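Local coordinates for DNA polymerase II large subunit (Pyrococcus horikoshii, PDB 7OEC), which is an intein of the archaeal DNA polymerase II large subunit, expected to excise itself from its host protein and join the flanking sequences, at residues Gly87-Leu99 / His157-Gln169. The protein carries 2 engineered substitutions. Numbering follows the deposited sequence.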
ATOM      1  N   GLY A  87      13.057  -0.312 -11.718  1.00 20.21           N
ATOM      2  CA  GLY A  87      13.465  -1.406 -10.861  1.00 19.75           C
ATOM      3  C   GLY A  87      12.699  -1.566  -9.568  1.00 20.40           C
ATOM      4  O   GLY A  87      12.983  -2.517  -8.817  1.00 23.62           O
ATOM      5  N   SER A  88      11.770  -0.651  -9.269  1.00 20.04           N
ATOM      6  CA  SER A  88      10.921  -0.767  -8.094  1.00 20.32           C
ATOM      7  C   SER A  88       9.855  -1.850  -8.321  1.00 19.77           C
ATOM      8  O   SER A  88       9.650  -2.355  -9.438  1.00 20.43           O
ATOM      9  CB  SER A  88      10.331   0.593  -7.722  1.00 24.04           C
ATOM     10  OG  SER A  88       9.518   1.041  -8.772  1.00 30.87           O
ATOM     11  N   SER A  89       9.213  -2.262  -7.227  1.00 19.18           N
ATOM     12  CA  SER A  89       8.211  -3.318  -7.320  1.00 18.70           C
ATOM     13  C   SER A  89       7.279  -3.254  -6.123  1.00 18.28           C
ATOM     14  O   SER A  89       7.610  -2.701  -5.066  1.00 18.97           O
ATOM     15  CB  SER A  89       8.836  -4.723  -7.412  1.00 22.98           C
ATOM     16  OG  SER A  89       9.607  -5.021  -6.254  1.00 25.11           O
ATOM     17  N   PHE A  90       6.134  -3.906  -6.293  1.00 17.21           N
ATOM     18  CA  PHE A  90       5.248  -4.138  -5.161  1.00 16.84           C
ATOM     19  C   PHE A  90       4.360  -5.338  -5.436  1.00 16.19           C
ATOM     20  O   PHE A  90       4.206  -5.761  -6.582  1.00 17.42           O
ATOM     21  CB  PHE A  90       4.391  -2.929  -4.798  1.00 17.93           C
ATOM     22  CG  PHE A  90       3.320  -2.546  -5.791  1.00 17.36           C
ATOM     23  CD1 PHE A  90       3.658  -1.909  -6.973  1.00 19.01           C
ATOM     24  CD2 PHE A  90       1.973  -2.724  -5.487  1.00 21.60           C
ATOM     25  CE1 PHE A  90       2.711  -1.481  -7.852  1.00 19.76           C
ATOM     26  CE2 PHE A  90       0.990  -2.276  -6.374  1.00 24.44           C
ATOM     27  CZ  PHE A  90       1.371  -1.634  -7.557  1.00 23.53           C
ATOM     28  N   GLU A  91       3.745  -5.855  -4.367  1.00 18.05           N
ATOM     29  CA  GLU A  91       2.919  -7.052  -4.443  1.00 16.98           C
ATOM     30  C   GLU A  91       1.623  -6.806  -3.705  1.00 17.95           C
ATOM     31  O   GLU A  91       1.626  -6.160  -2.654  1.00 18.14           O
ATOM     32  CB  GLU A  91       3.601  -8.254  -3.763  1.00 20.47           C
ATOM     33  CG  GLU A  91       4.870  -8.650  -4.468  1.00 25.04           C
ATOM     34  CD  GLU A  91       5.652  -9.749  -3.781  1.00 32.14           C
ATOM     35  OE1 GLU A  91       5.255 -10.238  -2.697  1.00 37.42           O
ATOM     36  OE2 GLU A  91       6.677 -10.146  -4.353  1.00 34.14           O
ATOM     37  N   THR A  92       0.522  -7.329  -4.246  1.00 17.78           N
ATOM     38  CA  THR A  92      -0.771  -7.249  -3.580  1.00 17.62           C
ATOM     39  C   THR A  92      -1.545  -8.536  -3.792  1.00 17.88           C
ATOM     40  O   THR A  92      -1.198  -9.346  -4.646  1.00 20.10           O
ATOM     41  CB  THR A  92      -1.662  -6.128  -4.104  1.00 21.19           C
ATOM     42  OG1 THR A  92      -2.113  -6.446  -5.443  1.00 23.45           O
ATOM     43  CG2 THR A  92      -0.937  -4.812  -4.190  1.00 22.92           C
ATOM     44  N   THR A  93      -2.596  -8.733  -3.012  1.00 18.79           N
ATOM     45  CA  THR A  93      -3.466  -9.851  -3.344  1.00 19.26           C
ATOM     46  C   THR A  93      -4.175  -9.632  -4.693  1.00 20.17           C
ATOM     47  O   THR A  93      -4.248  -8.519  -5.229  1.00 19.69           O
ATOM     48  CB  THR A  93      -4.469 -10.108  -2.233  1.00 22.40           C
ATOM     49  OG1 THR A  93      -5.194  -8.916  -2.019  1.00 22.84           O
ATOM     50  CG2 THR A  93      -3.826 -10.530  -0.935  1.00 23.65           C
ATOM     51  N   VAL A  94      -4.701 -10.734  -5.253  1.00 22.87           N
ATOM     52  CA  VAL A  94      -5.096 -10.735  -6.668  1.00 24.98           C
ATOM     53  C   VAL A  94      -6.168  -9.700  -6.970  1.00 24.85           C
ATOM     54  O   VAL A  94      -6.224  -9.209  -8.099  1.00 25.79           O
ATOM     55  CB  VAL A  94      -5.547 -12.131  -7.129  1.00 31.87           C
ATOM     56  CG1 VAL A  94      -4.450 -13.012  -6.989  1.00 38.80           C
ATOM     57  CG2 VAL A  94      -6.737 -12.616  -6.361  1.00 32.27           C
ATOM     58  N   ASP A  95      -7.110  -9.450  -6.044  1.00 24.26           N
ATOM     59  CA  ASP A  95      -8.229  -8.529  -6.282  1.00 25.53           C
ATOM     60  C   ASP A  95      -8.022  -7.167  -5.641  1.00 23.99           C
ATOM     61  O   ASP A  95      -8.957  -6.361  -5.596  1.00 27.59           O
ATOM     62  CB  ASP A  95      -9.546  -9.111  -5.757  1.00 30.45           C
ATOM     63  CG  ASP A  95      -9.997 -10.326  -6.551  1.00 38.30           C
ATOM     64  OD1 ASP A  95      -9.681 -10.397  -7.752  1.00 39.49           O
ATOM     65  OD2 ASP A  95     -10.619 -11.236  -5.983  1.00 45.53           O
ATOM     66  N   HIS A  96      -6.834  -6.908  -5.131  1.00 21.42           N
ATOM     67  CA  HIS A  96      -6.578  -5.677  -4.422  1.00 19.58           C
ATOM     68  C   HIS A  96      -6.704  -4.509  -5.393  1.00 18.73           C
ATOM     69  O   HIS A  96      -6.153  -4.568  -6.492  1.00 21.11           O
ATOM     70  CB  HIS A  96      -5.125  -5.689  -3.934  1.00 20.95           C
ATOM     71  CG  HIS A  96      -4.831  -4.698  -2.846  1.00 20.14           C
ATOM     72  ND1 HIS A  96      -4.702  -3.339  -3.061  1.00 20.64           N
ATOM     73  CD2 HIS A  96      -4.635  -4.885  -1.520  1.00 23.71           C
ATOM     74  CE1 HIS A  96      -4.434  -2.737  -1.913  1.00 21.00           C
ATOM     75  NE2 HIS A  96      -4.393  -3.653  -0.964  1.00 24.10           N
ATOM     76  N   PRO A  97      -7.333  -3.418  -4.997  1.00 20.06           N
ATOM     77  CA  PRO A  97      -7.308  -2.229  -5.858  1.00 20.00           C
ATOM     78  C   PRO A  97      -5.897  -1.686  -6.038  1.00 18.17           C
ATOM     79  O   PRO A  97      -5.117  -1.585  -5.088  1.00 20.75           O
ATOM     80  CB  PRO A  97      -8.174  -1.218  -5.114  1.00 21.17           C
ATOM     81  CG  PRO A  97      -8.353  -1.783  -3.781  1.00 26.99           C
ATOM     82  CD  PRO A  97      -8.143  -3.224  -3.787  1.00 21.75           C
ATOM     83  N   VAL A  98      -5.600  -1.282  -7.266  1.00 18.29           N
ATOM     84  CA  VAL A  98      -4.326  -0.692  -7.651  1.00 17.93           C
ATOM     85  C   VAL A  98      -4.664   0.564  -8.433  1.00 17.67           C
ATOM     86  O   VAL A  98      -5.573   0.555  -9.273  1.00 21.96           O
ATOM     87  CB  VAL A  98      -3.526  -1.688  -8.526  1.00 19.78           C
ATOM     88  CG1 VAL A  98      -2.227  -1.044  -9.095  1.00 19.21           C
ATOM     89  CG2 VAL A  98      -3.122  -2.915  -7.692  1.00 21.27           C
ATOM     90  N   LEU A  99      -3.917   1.634  -8.184  1.00 16.50           N
ATOM     91  CA  LEU A  99      -4.106   2.890  -8.896  1.00 16.61           C
ATOM     92  C   LEU A  99      -3.117   3.005 -10.040  1.00 15.75           C
ATOM     93  O   LEU A  99      -1.907   2.896  -9.836  1.00 17.56           O
ATOM     94  CB  LEU A  99      -3.892   4.068  -7.964  1.00 18.08           C
ATOM     95  CG  LEU A  99      -4.856   4.075  -6.797  1.00 21.61           C
ATOM     96  CD1 LEU A  99      -4.603   5.281  -5.968  1.00 22.92           C
ATOM     97  CD2 LEU A  99      -6.309   4.060  -7.238  1.00 26.64           C
ATOM     98  N   HIS A 157      -7.673   6.743   1.873  1.00 22.91           N
ATOM     99  CA  HIS A 157      -7.564   5.331   1.522  1.00 20.63           C
ATOM    100  C   HIS A 157      -6.507   5.042   0.468  1.00 22.06           C
ATOM    101  O   HIS A 157      -6.612   4.054  -0.257  1.00 21.41           O
ATOM    102  CB  HIS A 157      -8.900   4.695   1.115  1.00 24.17           C
ATOM    103  CG  HIS A 157     -10.018   4.961   2.072  1.00 29.07           C
ATOM    104  ND1 HIS A 157      -9.884   4.947   3.451  1.00 33.89           N
ATOM    105  CD2 HIS A 157     -11.300   5.309   1.829  1.00 37.80           C
ATOM    106  CE1 HIS A 157     -11.046   5.245   4.008  1.00 37.68           C
ATOM    107  NE2 HIS A 157     -11.909   5.512   3.042  1.00 40.93           N
ATOM    108  N   THR A 158      -5.457   5.852   0.431  1.00 21.51           N
ATOM    109  CA  THR A 158      -4.274   5.597  -0.371  1.00 18.98           C
ATOM    110  C   THR A 158      -3.064   5.615   0.550  1.00 17.84           C
ATOM    111  O   THR A 158      -3.110   6.157   1.661  1.00 21.04           O
ATOM    112  CB  THR A 158      -4.124   6.659  -1.434  1.00 21.43           C
ATOM    113  OG1 THR A 158      -4.097   7.913  -0.796  1.00 25.65           O
ATOM    114  CG2 THR A 158      -5.303   6.664  -2.365  1.00 23.96           C
ATOM    115  N   VAL A 159      -2.001   4.965   0.087  1.00 16.59           N
ATOM    116  CA  VAL A 159      -0.782   4.783   0.852  1.00 17.60           C
ATOM    117  C   VAL A 159       0.378   4.879  -0.127  1.00 16.18           C
ATOM    118  O   VAL A 159       0.210   4.816  -1.354  1.00 16.71           O
ATOM    119  CB  VAL A 159      -0.760   3.434   1.606  1.00 19.37           C
ATOM    120  CG1 VAL A 159      -1.832   3.373   2.689  1.00 22.60           C
ATOM    121  CG2 VAL A 159      -0.965   2.266   0.664  1.00 20.58           C
ATOM    122  N   ILE A 160       1.570   5.042   0.437  1.00 16.88           N
ATOM    123  CA  ILE A 160       2.807   5.181  -0.322  1.00 16.35           C
ATOM    124  C   ILE A 160       3.729   4.053   0.116  1.00 15.76           C
ATOM    125  O   ILE A 160       4.157   4.009   1.274  1.00 18.27           O
ATOM    126  CB  ILE A 160       3.421   6.572  -0.132  1.00 18.13           C
ATOM    127  CG1 ILE A 160       2.384   7.617  -0.614  1.00 20.95           C
ATOM    128  CG2 ILE A 160       4.717   6.669  -0.906  1.00 19.68           C
ATOM    129  CD1 ILE A 160       2.758   8.998  -0.383  1.00 24.45           C
ATOM    130  N   ILE A 161       3.993   3.108  -0.784  1.00 16.41           N
ATOM    131  CA  ILE A 161       4.598   1.846  -0.382  1.00 15.94           C
ATOM    132  C   ILE A 161       5.912   1.585  -1.101  1.00 15.37           C
ATOM    133  O   ILE A 161       6.193   2.111  -2.172  1.00 17.20           O
ATOM    134  CB  ILE A 161       3.651   0.651  -0.560  1.00 16.48           C
ATOM    135  CG1 ILE A 161       3.291   0.430  -2.011  1.00 17.29           C
ATOM    136  CG2 ILE A 161       2.436   0.802   0.392  1.00 19.62           C
ATOM    137  CD1 ILE A 161       2.609  -0.920  -2.242  1.00 18.79           C
ATOM    138  N   ASN A 162       6.730   0.754  -0.484  1.00 15.67           N
ATOM    139  CA  ASN A 162       7.991   0.317  -1.062  1.00 17.21           C
ATOM    140  C   ASN A 162       8.754   1.547  -1.553  1.00 17.87           C
ATOM    141  O   ASN A 162       8.963   2.470  -0.754  1.00 19.27           O
ATOM    142  CB  ASN A 162       7.756  -0.773  -2.084  1.00 17.21           C
ATOM    143  CG  ASN A 162       7.201  -2.020  -1.450  1.00 18.14           C
ATOM    144  OD1 ASN A 162       7.181  -2.148  -0.230  1.00 19.94           O
ATOM    145  ND2 ASN A 162       6.735  -2.945  -2.268  1.00 20.46           N
ATOM    146  N   GLU A 163       9.225   1.562  -2.799  1.00 18.14           N
ATOM    147  CA  GLU A 163       9.999   2.681  -3.327  1.00 17.69           C
ATOM    148  C   GLU A 163       9.050   3.789  -3.774  1.00 17.35           C
ATOM    149  O   GLU A 163       8.948   4.138  -4.956  1.00 19.13           O
ATOM    150  CB  GLU A 163      10.888   2.215  -4.469  1.00 19.58           C
ATOM    151  CG  GLU A 163      11.805   1.058  -4.050  1.00 21.73           C
ATOM    152  CD  GLU A 163      11.288  -0.348  -4.436  1.00 22.96           C
ATOM    153  OE1 GLU A 163      10.071  -0.513  -4.673  1.00 21.79           O
ATOM    154  OE2 GLU A 163      12.133  -1.302  -4.512  1.00 25.26           O
ATOM    155  N   ASN A 164       8.346   4.348  -2.784  1.00 17.39           N
ATOM    156  CA  ASN A 164       7.596   5.594  -2.953  1.00 18.18           C
ATOM    157  C   ASN A 164       6.433   5.464  -3.952  1.00 16.26           C
ATOM    158  O   ASN A 164       6.043   6.436  -4.603  1.00 17.32           O
ATOM    159  CB  ASN A 164       8.529   6.762  -3.313  1.00 18.36           C
ATOM    160  CG  ASN A 164       9.567   7.067  -2.253  1.00 22.73           C
ATOM    161  OD1 ASN A 164       9.788   6.344  -1.303  1.00 25.53           O
ATOM    162  ND2 ASN A 164      10.201   8.166  -2.430  1.00 24.59           N
ATOM    163  N   ILE A 165       5.791   4.289  -3.973  1.00 16.74           N
ATOM    164  CA  ILE A 165       4.741   3.958  -4.931  1.00 15.34           C
ATOM    165  C   ILE A 165       3.380   4.347  -4.379  1.00 14.62           C
ATOM    166  O   ILE A 165       2.998   3.903  -3.299  1.00 16.09           O
ATOM    167  CB  ILE A 165       4.786   2.459  -5.259  1.00 15.89           C
ATOM    168  CG1 ILE A 165       6.061   2.124  -6.025  1.00 19.38           C
ATOM    169  CG2 ILE A 165       3.556   2.065  -6.038  1.00 16.68           C
ATOM    170  CD1 ILE A 165       6.468   0.668  -5.888  1.00 19.50           C
ATOM    171  N   VAL A 166       2.614   5.126  -5.133  1.00 15.49           N
ATOM    172  CA  VAL A 166       1.266   5.491  -4.703  1.00 17.01           C
ATOM    173  C   VAL A 166       0.319   4.351  -5.049  1.00 15.79           C
ATOM    174  O   VAL A 166       0.253   3.921  -6.208  1.00 17.00           O
ATOM    175  CB  VAL A 166       0.801   6.783  -5.389  1.00 18.67           C
ATOM    176  CG1 VAL A 166      -0.674   7.120  -5.010  1.00 20.48           C
ATOM    177  CG2 VAL A 166       1.694   7.923  -5.006  1.00 20.07           C
ATOM    178  N   THR A 167      -0.443   3.879  -4.068  1.00 16.49           N
ATOM    179  CA  THR A 167      -1.429   2.848  -4.365  1.00 17.32           C
ATOM    180  C   THR A 167      -2.612   2.982  -3.416  1.00 17.77           C
ATOM    181  O   THR A 167      -2.663   3.864  -2.559  1.00 18.61           O
ATOM    182  CB  THR A 167      -0.811   1.442  -4.415  1.00 20.49           C
ATOM    183  OG1 THR A 167      -1.726   0.529  -5.068  1.00 22.41           O
ATOM    184  CG2 THR A 167      -0.565   0.964  -3.071  1.00 20.83           C
ATOM    185  N   HIS A 168      -3.593   2.129  -3.621  1.00 18.32           N
ATOM    186  CA  HIS A 168      -4.768   2.099  -2.779  1.00 19.13           C
ATOM    187  C   HIS A 168      -4.453   1.280  -1.542  1.00 19.75           C
ATOM    188  O   HIS A 168      -3.719   0.288  -1.626  1.00 21.49           O
ATOM    189  CB  HIS A 168      -5.927   1.464  -3.542  1.00 22.25           C
ATOM    190  CG  HIS A 168      -7.270   1.761  -2.936  1.00 29.91           C
ATOM    191  ND1 HIS A 168      -7.756   1.083  -1.839  1.00 32.48           N
ATOM    192  CD2 HIS A 168      -8.226   2.674  -3.258  1.00 34.75           C
ATOM    193  CE1 HIS A 168      -8.950   1.554  -1.519  1.00 33.20           C
ATOM    194  NE2 HIS A 168      -9.271   2.502  -2.379  1.00 34.63           N
ATOM    195  N   GLN A 169      -5.012   1.686  -0.397  1.00 22.05           N
ATOM    196  CA  GLN A 169      -4.861   0.853   0.796  1.00 25.73           C
ATOM    197  C   GLN A 169      -5.512  -0.523   0.485  1.00 31.91           C
ATOM    198  O   GLN A 169      -6.399  -0.737  -0.411  1.00 33.87           O
ATOM    199  CB  GLN A 169      -5.482   1.481   2.030  1.00 26.47           C
ATOM    200  CG  GLN A 169      -6.991   1.281   2.040  1.00 24.64           C
ATOM    201  CD  GLN A 169      -7.651   1.915   3.207  1.00 24.42           C
ATOM    202  OE1 GLN A 169      -7.168   2.890   3.758  1.00 24.49           O
ATOM    203  NE2 GLN A 169      -8.777   1.385   3.579  1.00 27.43           N
ATOM    204  OXT GLN A 169      -5.117  -1.458   1.175  1.00 34.41           O
TER
HETATM  205  O   HOH W   1      12.171  -3.901  -6.540  1.00 36.43           O
HETATM  206  O   HOH W   2      10.071  -3.509  -3.409  1.00 33.16           O
HETATM  207  O   HOH W   3       5.021  -5.356  -1.694  1.00 23.05           O
HETATM  208  O   HOH W   4      -0.030   4.931  -8.872  1.00 19.05           O
HETATM  209  O   HOH W   5      -0.928   1.710  -7.530  1.00 19.83           O
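The His168 ring is covered on opposite faces: Pro97 CB makes a CH-pi contact 4.2 Å from its centroid, 27° off the normal, and the His157 carbonyl lies over its centre. In the ring plane, His168 ND1 donates to Gln169 O (2.7 Å), fixing the ring's rotation. The His96 ring carries Thr92 CG2 on one face and meets the chain end edge-on, CE1 3.1 Å from His168 O, NE2 bonding weakly to Gln169 OXT; its ND1 donates to Pro97 O, in the ring plane. Ile165 CG2 lies over one face of the Phe90 ring, 4.1 Å from CD1, with Val98 CG1 at the edge, in plane. Thr93 to His96 form a type I turn that fits the block B TxxH motif of inteins, set against the C-terminal His-Gln as in the HINT fold. At the far end Asn162, its OD1 taken by Arg10 N, gives ND2 to Ser89 O (2.9 Å). Glu163, bent at chi2 (98°), curls OE1 over Ser88 CB to accept a hydrogen bond from Ser89 N (3.2 Å) from above the carboxylate plane. With an alanine here, Ser89 N would probably lose this acceptor, and the water on Gly87 O and Ser89 OG its carboxylate partner.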